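Local coordinates for Sodium/calcium exchanger regulatory protein 1 (Loligo pealei, PDB 3PP6) that binds fatty acids such as palmitoleate inside a beta-barrel and, when phosphorylated, stimulates the sodium/calcium exchanger of squid optic nerve, at residues Q68-T73 with I80-K85. The protein carries 1 engineered substitution. Sequence-based numbering, arbitrary orientation.
Sequences QEFDET and IKTTCK
Phe70 holds CG between its backbone N and carbonyl carbon (chi1 62°), a torsion that turns the ring across the sheet toward Thr82 on the neighbouring strand, while Glu72 sends an extended chain past Thr82 from a CG anti to the backbone N (chi1 175°). Thr82 serves both: its CB lies over one ring face as a CH-pi contact, 4.0 Å from the Phe70 centroid, and its OG1 gives a proton to the anti lone pair of Glu72 OE1 at 2.7 Å. A beta-branched residue with a hydroxyl suits this place, offering carbon to the ring and a donor to the carboxylate. The same Glu72 oxygen also accepts from Gln95 and, weakly, Gln93, so several donors steady the carboxylate; the Glu72 side chain is about 7 Å from the bound palmitoleic acid. Cys84 SG meets the ring at its edge, 3.9 Å from Phe70 CE1, and the ring of Phe64 meets that of Phe70 with the two planes nearly parallel. A serine in place of Phe70 would probably take the ring face from Thr82 CB and the ring edge from Cys84 SG, and open a gap beside Phe64. On the other face charged side chains suit the exposed surface: the long Lys81 reaches Asp71 in a salt bridge, NZ to OD1, weak at 3.2 Å, and a water links the same NZ to Glu69 OE1. Two pairs of backbone bonds join Phe70 with Thr82 and Glu72 with Ile80; beyond them, a water bridges Gln68 O and Cys84 N. This is an antiparallel beta hairpin, strands 70-73 and 79-87, in the wall of the fatty-acid-binding-protein barrel.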
ATOM      1  N   GLN A  68      -6.484  12.387  -8.944  1.00 28.86           N
ATOM      2  CA  GLN A  68      -5.486  13.431  -9.150  1.00 28.70           C
ATOM      3  C   GLN A  68      -4.065  12.978  -8.822  1.00 39.30           C
ATOM      4  O   GLN A  68      -3.712  12.778  -7.659  1.00 34.08           O
ATOM      5  CB  GLN A  68      -5.862  14.661  -8.321  1.00 35.10           C
ATOM      6  CG  GLN A  68      -4.724  15.600  -7.982  1.00 43.96           C
ATOM      7  CD  GLN A  68      -5.152  16.674  -7.003  1.00 46.64           C
ATOM      8  OE1 GLN A  68      -6.195  17.308  -7.176  1.00 60.33           O
ATOM      9  NE2 GLN A  68      -4.356  16.875  -5.956  1.00 62.09           N
ATOM     10  N   GLU A  69      -3.250  12.838  -9.859  1.00 33.57           N
ATOM     11  CA  GLU A  69      -1.855  12.431  -9.709  1.00 37.10           C
ATOM     12  C   GLU A  69      -1.058  13.270  -8.694  1.00 39.34           C
ATOM     13  O   GLU A  69      -1.198  14.493  -8.624  1.00 35.78           O
ATOM     14  CB  GLU A  69      -1.171  12.471 -11.075  1.00 35.07           C
ATOM     15  CG  GLU A  69       0.261  11.998 -11.077  1.00 32.39           C
ATOM     16  CD  GLU A  69       0.828  11.917 -12.480  1.00 47.39           C
ATOM     17  OE1 GLU A  69       1.242  12.966 -13.021  1.00 48.78           O
ATOM     18  OE2 GLU A  69       0.854  10.796 -13.037  1.00 35.45           O
ATOM     19  N   PHE A  70      -0.231  12.604  -7.897  1.00 27.59           N
ATOM     20  CA  PHE A  70       0.631  13.282  -6.922  1.00 30.72           C
ATOM     21  C   PHE A  70       2.035  12.669  -6.874  1.00 26.36           C
ATOM     22  O   PHE A  70       2.223  11.523  -7.282  1.00 28.15           O
ATOM     23  CB  PHE A  70      -0.014  13.278  -5.523  1.00 32.07           C
ATOM     24  CG  PHE A  70      -0.234  11.898  -4.939  1.00 28.73           C
ATOM     25  CD1 PHE A  70      -1.284  11.104  -5.370  1.00 30.78           C
ATOM     26  CD2 PHE A  70       0.604  11.408  -3.942  1.00 28.99           C
ATOM     27  CE1 PHE A  70      -1.490   9.834  -4.833  1.00 29.54           C
ATOM     28  CE2 PHE A  70       0.394  10.151  -3.393  1.00 35.12           C
ATOM     29  CZ  PHE A  70      -0.647   9.365  -3.836  1.00 25.84           C
ATOM     30  N   ASP A  71       3.021  13.429  -6.393  1.00 28.51           N
ATOM     31  CA  ASP A  71       4.363  12.888  -6.164  1.00 31.79           C
ATOM     32  C   ASP A  71       4.378  12.073  -4.877  1.00 26.96           C
ATOM     33  O   ASP A  71       3.852  12.496  -3.851  1.00 28.10           O
ATOM     34  CB  ASP A  71       5.427  13.999  -6.076  1.00 31.75           C
ATOM     35  CG  ASP A  71       5.665  14.700  -7.404  1.00 33.08           C
ATOM     36  OD1 ASP A  71       5.293  14.146  -8.453  1.00 31.90           O
ATOM     37  OD2 ASP A  71       6.238  15.808  -7.397  1.00 45.93           O
ATOM     38  N   GLU A  72       4.978  10.895  -4.935  1.00 22.40           N
ATOM     39  CA  GLU A  72       5.087  10.053  -3.758  1.00 20.81           C
ATOM     40  C   GLU A  72       6.520   9.551  -3.673  1.00 24.31           C
ATOM     41  O   GLU A  72       7.154   9.296  -4.696  1.00 28.80           O
ATOM     42  CB  GLU A  72       4.095   8.876  -3.853  1.00 22.97           C
ATOM     43  CG  GLU A  72       4.231   7.872  -2.715  1.00 30.00           C
ATOM     44  CD  GLU A  72       3.269   6.694  -2.824  1.00 34.20           C
ATOM     45  OE1 GLU A  72       2.549   6.566  -3.850  1.00 26.85           O
ATOM     46  OE2 GLU A  72       3.245   5.888  -1.872  1.00 33.79           O
ATOM     47  N   THR A  73       7.046   9.469  -2.454  1.00 28.25           N
ATOM     48  CA  THR A  73       8.326   8.821  -2.199  1.00 27.58           C
ATOM     49  C   THR A  73       7.991   7.586  -1.365  1.00 36.31           C
ATOM     50  O   THR A  73       7.429   7.709  -0.278  1.00 29.55           O
ATOM     51  CB  THR A  73       9.270   9.760  -1.433  1.00 27.25           C
ATOM     52  OG1 THR A  73       9.565  10.899  -2.251  1.00 31.06           O
ATOM     53  CG2 THR A  73      10.564   9.068  -1.068  1.00 30.01           C
ATOM     54  N   ILE A  80       8.130   8.349  -7.234  1.00 31.24           N
ATOM     55  CA  ILE A  80       7.133   7.882  -8.180  1.00 31.19           C
ATOM     56  C   ILE A  80       5.998   8.887  -8.378  1.00 28.83           C
ATOM     57  O   ILE A  80       5.850   9.838  -7.609  1.00 34.83           O
ATOM     58  CB  ILE A  80       6.543   6.537  -7.724  1.00 25.66           C
ATOM     59  CG1 ILE A  80       6.106   6.635  -6.265  1.00 28.89           C
ATOM     60  CG2 ILE A  80       7.569   5.433  -7.869  1.00 24.96           C
ATOM     61  CD1 ILE A  80       5.131   5.569  -5.861  1.00 37.26           C
ATOM     62  N   LYS A  81       5.190   8.665  -9.404  1.00 25.76           N
ATOM     63  CA  LYS A  81       3.971   9.445  -9.585  1.00 28.63           C
ATOM     64  C   LYS A  81       2.746   8.548  -9.520  1.00 25.77           C
ATOM     65  O   LYS A  81       2.586   7.621 -10.307  1.00 26.68           O
ATOM     66  CB  LYS A  81       4.010  10.247 -10.876  1.00 27.22           C
ATOM     67  CG  LYS A  81       5.156  11.244 -10.895  1.00 37.87           C
ATOM     68  CD  LYS A  81       4.831  12.430 -11.751  1.00 40.21           C
ATOM     69  CE  LYS A  81       5.860  13.536 -11.560  1.00 38.37           C
ATOM     70  NZ  LYS A  81       5.178  14.854 -11.522  1.00 44.27           N
ATOM     71  N   THR A  82       1.871   8.880  -8.589  1.00 23.94           N
ATOM     72  CA  THR A  82       0.772   8.025  -8.209  1.00 25.17           C
ATOM     73  C   THR A  82      -0.574   8.691  -8.474  1.00 22.59           C
ATOM     74  O   THR A  82      -0.747   9.888  -8.212  1.00 28.29           O
ATOM     75  CB  THR A  82       0.888   7.712  -6.726  1.00 27.02           C
ATOM     76  OG1 THR A  82       2.182   7.151  -6.481  1.00 26.40           O
ATOM     77  CG2 THR A  82      -0.212   6.735  -6.282  1.00 26.04           C
ATOM     78  N   THR A  83      -1.502   7.909  -9.014  1.00 29.61           N
ATOM     79  CA  THR A  83      -2.894   8.321  -9.192  1.00 25.97           C
ATOM     80  C   THR A  83      -3.781   7.241  -8.621  1.00 27.97           C
ATOM     81  O   THR A  83      -3.664   6.071  -8.994  1.00 28.20           O
ATOM     82  CB  THR A  83      -3.245   8.464 -10.679  1.00 36.21           C
ATOM     83  OG1 THR A  83      -2.252   9.266 -11.336  1.00 30.08           O
ATOM     84  CG2 THR A  83      -4.613   9.101 -10.838  1.00 43.40           C
ATOM     85  N   CYS A  84      -4.678   7.636  -7.728  1.00 24.77           N
ATOM     86  CA  CYS A  84      -5.559   6.704  -7.047  1.00 26.20           C
ATOM     87  C   CYS A  84      -6.965   6.784  -7.632  1.00 40.32           C
ATOM     88  O   CYS A  84      -7.472   7.876  -7.892  1.00 33.82           O
ATOM     89  CB  CYS A  84      -5.572   7.054  -5.566  1.00 30.47           C
ATOM     90  SG  CYS A  84      -3.948   6.763  -4.796  1.00 29.73           S
ATOM     91  N   LYS A  85      -7.574   5.623  -7.862  1.00 29.32           N
ATOM     92  CA  LYS A  85      -8.924   5.539  -8.428  1.00 37.93           C
ATOM     93  C   LYS A  85      -9.790   4.586  -7.619  1.00 47.08           C
ATOM     94  O   LYS A  85      -9.278   3.778  -6.840  1.00 38.59           O
ATOM     95  CB  LYS A  85      -8.860   4.991  -9.853  1.00 31.84           C
ATOM     96  CG  LYS A  85      -7.750   5.563 -10.701  1.00 60.86           C
ATOM     97  CD  LYS A  85      -8.293   6.555 -11.712  1.00 62.30           C
ATOM     98  CE  LYS A  85      -7.198   7.032 -12.648  1.00 62.29           C
ATOM     99  NZ  LYS A  85      -7.759   7.418 -13.967  1.00 77.23           N
TER
HETATM  100  O   HOH W   1      -4.737  10.197  -6.734  1.00 30.88           O
HETATM  101  O   HOH W   2       0.266   8.181 -11.766  1.00 27.40           O
HETATM  102  O   HOH W   3       2.617  15.385 -11.729  1.00 50.44           O